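Local coordinates for peroxinectin A (Dictyostelium discoideum, PDB 6ERC), which catalyses the hydrogen peroxide-dependent oxidation of phenolic donors as a secreted haem peroxidase, with iodide and thiocyanate peroxidase activity as well, at residues L325-K328 with F329-F332. Numbering follows the deposited sequence.
Sequences LPIK and FSYF
Ile327 and Tyr331 meet at the buried side of two overlapping type I beta-turns, which carry the chain out of hairpin strand 321-326 toward the haem pocket. The CG2 methyl of Ile327 lies against the hydroxyl end of Tyr331, 3.4 Å from its CE1, while the carbonyl oxygen of Ile327 sits over the centre of one ring face. Tyr331 also touches the haem and meets Phe367 edge-to-face; an alanine in place of Tyr331 would probably open a gap beside the haem and leave the Ile327 methyl without its aromatic neighbour. On the outer side, Pro326 CG presses against CD2 of Phe329 at 3.3 Å, and the aliphatic chain of Lys328 runs alongside the same ring. The backbone is an instance of successive turns sharing residues: Phe329 N hydrogen-bonds to Pro326 O (3.0 Å), and Ser330 N to Ile327 O (2.7 Å). Ser330 OG, turned between its own N and carbonyl carbon (chi1 72°), hydrogen-bonds to Ile327 O too, so two donors grip one oxygen. The hydroxyl approaches in the carbonyl plane on a lone pair, the amide from above that plane. At the polar edge, a water donates to Lys328 O at 2.6 Å and weakly accepts from Tyr331 N at 3.2 Å.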
loop_
_atom_site.group_PDB
_atom_site.type_symbol
_atom_site.label_atom_id
_atom_site.label_comp_id
_atom_site.label_asym_id
_atom_site.label_seq_id
_atom_site.Cartn_x
_atom_site.Cartn_y
_atom_site.Cartn_z
ATOM N N LEU A 325 -12.577 17.078 5.625
ATOM C CA LEU A 325 -11.161 17.410 5.599
ATOM C C LEU A 325 -10.598 17.096 4.218
ATOM O O LEU A 325 -10.657 15.935 3.792
ATOM C CB LEU A 325 -10.407 16.619 6.658
ATOM C CG LEU A 325 -8.888 16.812 6.730
ATOM C CD1 LEU A 325 -8.544 18.206 7.231
ATOM C CD2 LEU A 325 -8.262 15.752 7.623
ATOM N N PRO A 326 -10.061 18.073 3.487
ATOM C CA PRO A 326 -9.484 17.758 2.175
ATOM C C PRO A 326 -8.182 16.986 2.316
ATOM O O PRO A 326 -7.386 17.233 3.224
ATOM C CB PRO A 326 -9.262 19.134 1.542
ATOM C CG PRO A 326 -9.115 20.051 2.696
ATOM C CD PRO A 326 -10.014 19.518 3.770
ATOM N N ILE A 327 -7.979 16.037 1.399
ATOM C CA ILE A 327 -6.806 15.166 1.455
ATOM C C ILE A 327 -5.533 15.990 1.608
ATOM O O ILE A 327 -4.673 15.690 2.445
ATOM C CB ILE A 327 -6.747 14.273 0.201
ATOM C CG1 ILE A 327 -7.860 13.221 0.235
ATOM C CG2 ILE A 327 -5.381 13.605 0.053
ATOM C CD1 ILE A 327 -7.696 12.156 1.310
ATOM N N LYS A 328 -5.391 17.041 0.795
ATOM C CA LYS A 328 -4.138 17.789 0.764
ATOM C C LYS A 328 -3.788 18.382 2.125
ATOM O O LYS A 328 -2.610 18.628 2.405
ATOM C CB LYS A 328 -4.206 18.886 -0.301
ATOM C CG LYS A 328 -5.404 19.817 -0.197
ATOM C CD LYS A 328 -5.429 20.798 -1.363
ATOM C CE LYS A 328 -6.649 21.711 -1.318
ATOM N NZ LYS A 328 -7.919 20.977 -1.587
ATOM N N PHE A 329 -4.778 18.615 2.982
ATOM C CA PHE A 329 -4.516 19.122 4.325
ATOM C C PHE A 329 -4.267 18.017 5.347
ATOM O O PHE A 329 -3.939 18.325 6.498
ATOM C CB PHE A 329 -5.686 19.988 4.809
ATOM C CG PHE A 329 -5.891 21.255 4.018
ATOM C CD1 PHE A 329 -4.986 21.654 3.045
ATOM C CD2 PHE A 329 -6.992 22.059 4.268
ATOM C CE1 PHE A 329 -5.185 22.822 2.332
ATOM C CE2 PHE A 329 -7.195 23.226 3.560
ATOM C CZ PHE A 329 -6.290 23.609 2.592
ATOM N N SER A 330 -4.406 16.750 4.964
ATOM C CA SER A 330 -4.299 15.643 5.905
ATOM C C SER A 330 -2.978 14.891 5.805
ATOM O O SER A 330 -2.778 13.928 6.551
ATOM C CB SER A 330 -5.456 14.661 5.694
ATOM O OG SER A 330 -5.291 13.932 4.491
ATOM N N TYR A 331 -2.077 15.296 4.911
ATOM C CA TYR A 331 -0.799 14.606 4.756
ATOM C C TYR A 331 0.043 14.805 6.010
ATOM O O TYR A 331 0.452 15.929 6.324
ATOM C CB TYR A 331 -0.059 15.123 3.525
ATOM C CG TYR A 331 -0.740 14.824 2.207
ATOM C CD1 TYR A 331 -1.446 13.641 2.011
ATOM C CD2 TYR A 331 -0.672 15.731 1.153
ATOM C CE1 TYR A 331 -2.065 13.369 0.803
ATOM C CE2 TYR A 331 -1.287 15.471 -0.058
ATOM C CZ TYR A 331 -1.981 14.288 -0.228
ATOM O OH TYR A 331 -2.597 14.026 -1.433
ATOM N N PHE A 332 0.305 13.713 6.727
ATOM C CA PHE A 332 1.135 13.743 7.931
ATOM C C PHE A 332 0.640 14.808 8.908
ATOM O O PHE A 332 1.389 15.676 9.358
ATOM C CB PHE A 332 2.603 13.966 7.567
ATOM C CG PHE A 332 3.173 12.883 6.697
ATOM C CD1 PHE A 332 3.883 11.832 7.252
ATOM C CD2 PHE A 332 2.985 12.907 5.326
ATOM C CE1 PHE A 332 4.402 10.831 6.454
ATOM C CE2 PHE A 332 3.501 11.907 4.525
ATOM C CZ PHE A 332 4.211 10.868 5.091
HETATM O O HOH W 1 -1.084 18.287 4.543
#